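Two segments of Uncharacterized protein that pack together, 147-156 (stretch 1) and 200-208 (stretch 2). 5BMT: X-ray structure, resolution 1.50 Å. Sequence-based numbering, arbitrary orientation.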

# COMPACT_ATOMS: atom_id res chain seq x y z
N PRO A 147 10.80 -6.53 17.35
CA PRO A 147 9.71 -7.32 16.74
C PRO A 147 9.36 -8.50 17.65
O PRO A 147 10.14 -8.84 18.56
CB PRO A 147 10.30 -7.75 15.39
CG PRO A 147 11.79 -7.85 15.66
CD PRO A 147 12.08 -6.71 16.61
N GLU A 148 8.18 -9.07 17.47
CA GLU A 148 7.72 -10.14 18.36
C GLU A 148 7.07 -11.27 17.59
O GLU A 148 6.70 -11.11 16.44
CB GLU A 148 6.74 -9.55 19.41
CG GLU A 148 5.42 -9.05 18.84
CD GLU A 148 4.51 -8.31 19.79
OE1 GLU A 148 4.31 -8.79 20.93
OE2 GLU A 148 3.94 -7.27 19.37
N THR A 149 6.89 -12.42 18.26
CA THR A 149 6.23 -13.56 17.63
C THR A 149 4.72 -13.31 17.62
O THR A 149 4.14 -12.95 18.65
CB THR A 149 6.61 -14.87 18.35
OG1 THR A 149 8.03 -15.01 18.31
CG2 THR A 149 5.96 -16.10 17.69
N VAL A 150 4.10 -13.47 16.44
CA VAL A 150 2.66 -13.29 16.21
C VAL A 150 2.14 -14.51 15.44
O VAL A 150 2.61 -14.79 14.35
CB VAL A 150 2.37 -11.97 15.41
CG1 VAL A 150 0.88 -11.83 15.11
CG2 VAL A 150 2.90 -10.74 16.14
N ASP A 151 1.17 -15.24 16.04
CA ASP A 151 0.53 -16.42 15.45
C ASP A 151 1.52 -17.42 14.79
O ASP A 151 1.28 -17.89 13.67
CB ASP A 151 -0.55 -15.99 14.43
CG ASP A 151 -1.77 -15.32 15.04
OD1 ASP A 151 -2.08 -15.61 16.22
OD2 ASP A 151 -2.44 -14.54 14.33
N GLY A 152 2.60 -17.74 15.48
CA GLY A 152 3.61 -18.67 14.97
C GLY A 152 4.66 -18.09 14.04
O GLY A 152 5.58 -18.81 13.65
N THR A 153 4.54 -16.80 13.67
CA THR A 153 5.53 -16.14 12.82
C THR A 153 6.45 -15.35 13.73
O THR A 153 5.98 -14.55 14.54
CB THR A 153 4.88 -15.25 11.74
OG1 THR A 153 4.04 -16.06 10.92
CG2 THR A 153 5.92 -14.55 10.85
N ASP A 154 7.75 -15.54 13.58
CA ASP A 154 8.69 -14.81 14.42
C ASP A 154 9.04 -13.44 13.83
O ASP A 154 8.89 -13.20 12.63
CB ASP A 154 9.97 -15.65 14.63
CG ASP A 154 9.75 -16.91 15.45
OD1 ASP A 154 9.07 -16.84 16.49
OD2 ASP A 154 10.30 -17.96 15.06
N ARG A 155 9.49 -12.54 14.71
CA ARG A 155 10.03 -11.22 14.39
C ARG A 155 9.07 -10.39 13.53
O ARG A 155 9.46 -9.87 12.48
CB ARG A 155 11.43 -11.34 13.71
CG ARG A 155 12.42 -12.11 14.60
CD ARG A 155 13.85 -12.12 14.07
NE ARG A 155 14.41 -10.77 14.00
CZ ARG A 155 14.99 -10.11 15.00
NH1 ARG A 155 15.12 -10.69 16.19
NH2 ARG A 155 15.44 -8.88 14.81
N VAL A 156 7.85 -10.22 14.01
CA VAL A 156 6.86 -9.40 13.30
C VAL A 156 6.89 -7.97 13.87
O VAL A 156 6.81 -7.78 15.10
CB VAL A 156 5.45 -10.02 13.47
CG1 VAL A 156 4.39 -9.16 12.78
CG2 VAL A 156 5.41 -11.46 12.96
N GLY A 200 20.22 -12.16 10.73
CA GLY A 200 20.40 -13.34 9.88
C GLY A 200 19.16 -13.75 9.13
O GLY A 200 19.01 -14.93 8.78
N LYS A 201 18.27 -12.78 8.83
CA LYS A 201 17.01 -13.08 8.14
C LYS A 201 17.01 -12.57 6.71
O LYS A 201 17.71 -11.60 6.40
CB LYS A 201 15.80 -12.52 8.92
CG LYS A 201 15.74 -12.96 10.38
CD LYS A 201 15.57 -14.49 10.59
CE LYS A 201 15.93 -14.86 12.02
NZ LYS A 201 15.97 -16.34 12.22
N LYS A 202 16.20 -13.20 5.85
CA LYS A 202 16.10 -12.90 4.42
C LYS A 202 14.80 -12.17 4.07
O LYS A 202 14.57 -11.82 2.91
CB LYS A 202 16.16 -14.21 3.57
CG LYS A 202 17.25 -15.21 3.88
CD LYS A 202 17.18 -16.39 2.87
CE LYS A 202 15.94 -17.27 2.95
NZ LYS A 202 16.24 -18.64 3.43
N ILE A 203 13.91 -12.04 5.05
CA ILE A 203 12.61 -11.40 4.85
C ILE A 203 12.31 -10.48 6.01
O ILE A 203 12.98 -10.53 7.06
CB ILE A 203 11.46 -12.47 4.72
CG1 ILE A 203 11.28 -13.28 6.04
CG2 ILE A 203 11.64 -13.39 3.49
CD1 ILE A 203 9.88 -13.87 6.26
N VAL A 204 11.28 -9.65 5.82
CA VAL A 204 10.71 -8.80 6.86
C VAL A 204 9.25 -9.17 6.97
O VAL A 204 8.59 -9.34 5.94
CB VAL A 204 10.90 -7.30 6.56
CG1 VAL A 204 10.04 -6.43 7.50
CG2 VAL A 204 12.37 -6.91 6.68
N SER A 205 8.75 -9.27 8.20
CA SER A 205 7.34 -9.54 8.49
C SER A 205 6.78 -8.37 9.26
O SER A 205 7.41 -7.90 10.21
CB SER A 205 7.17 -10.81 9.32
OG SER A 205 7.60 -11.97 8.62
N TYR A 206 5.60 -7.90 8.86
CA TYR A 206 4.99 -6.80 9.61
C TYR A 206 3.47 -6.92 9.58
O TYR A 206 2.90 -7.68 8.79
CB TYR A 206 5.44 -5.43 9.06
CG TYR A 206 4.77 -5.05 7.75
CD1 TYR A 206 5.31 -5.45 6.53
CD2 TYR A 206 3.61 -4.28 7.74
CE1 TYR A 206 4.67 -5.13 5.32
CE2 TYR A 206 3.01 -3.89 6.53
CZ TYR A 206 3.51 -4.37 5.33
OH TYR A 206 2.84 -4.07 4.16
N ARG A 207 2.83 -6.17 10.46
CA ARG A 207 1.38 -6.09 10.46
C ARG A 207 1.00 -4.65 10.75
O ARG A 207 1.84 -3.88 11.23
CB ARG A 207 0.75 -7.05 11.45
CG ARG A 207 1.18 -6.71 12.86
CD ARG A 207 0.59 -7.71 13.80
NE ARG A 207 0.95 -7.38 15.18
CZ ARG A 207 0.39 -7.96 16.23
NH1 ARG A 207 -0.58 -8.85 16.07
NH2 ARG A 207 0.76 -7.63 17.45
N VAL A 208 -0.27 -4.30 10.50
CA VAL A 208 -0.76 -2.95 10.74
C VAL A 208 -1.86 -3.02 11.78
O VAL A 208 -2.84 -3.74 11.58
CB VAL A 208 -1.27 -2.28 9.44
CG1 VAL A 208 -1.80 -0.87 9.73
CG2 VAL A 208 -0.15 -2.21 8.40
O HOH W 1 9.30 -13.50 10.05
O HOH W 2 10.75 -9.10 10.27

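This is a small, water-mediated contact between a beta hairpin and a neighbouring strand, held by side-chain packing, two bridging waters and one long salt bridge, with no direct hydrogen bond from one stretch to the other.

Stretch 1 supplies its own order. A type I' turn from Val-150 to Thr-153 closes the hairpin; Gly-152, at phi 84°, suits it because a CB there would jam against the preceding carbonyl oxygen. Paired backbone bonds join Val-150 with Thr-153 and Glu-148 with Val-156, while Thr-149 OG1 donates to Asp-154 OD1 at 2.8 Å.

Val-156 comes nearest Ser-205, CA to CA 4.8 Å, but the backbones do not zip together. Val-156 CA instead lies 3.5 Å from Ser-205 O, a CA-H...O contact, and water fills the gap beside it. One water donates to Arg-155 O (2.7 Å) and accepts from Ser-205 N (2.9 Å), so it satisfies two backbone groups that stand 4.4 Å apart, too far for a direct hydrogen bond. A second donates to Asp-154 O at 2.6 Å and lies 2.7 Å from Ser-205 OG. Ser-205 thus meets stretch 1 through both its backbone and its hydroxyl, with Thr-153 CG2 packed 3.8 Å from Ser-205 OG.

Arg-207 carries the other large share of the contact. Its extended chain passes Val-156, whose CG1 is 4.0 Å from Arg-207 CG, and brings the guanidinium to Val-150, which covers one face of that flat group; Val-150 CG1 approaches Arg-207 NH1 to 3.5 Å. Beyond, Glu-148 OE2 and Arg-207 NH2 form a salt bridge, long at 3.7 Å, where opposite charges attract without close contact.

At the far end, Arg-155 and Lys-201 carry like charges yet meet through their aliphatic portions, Arg-155 CD to Lys-201 CE at 4.0 Å. The rule: water can complete a join where strands do not pair directly, while an arginine packs its chain and one guanidinium face against valines.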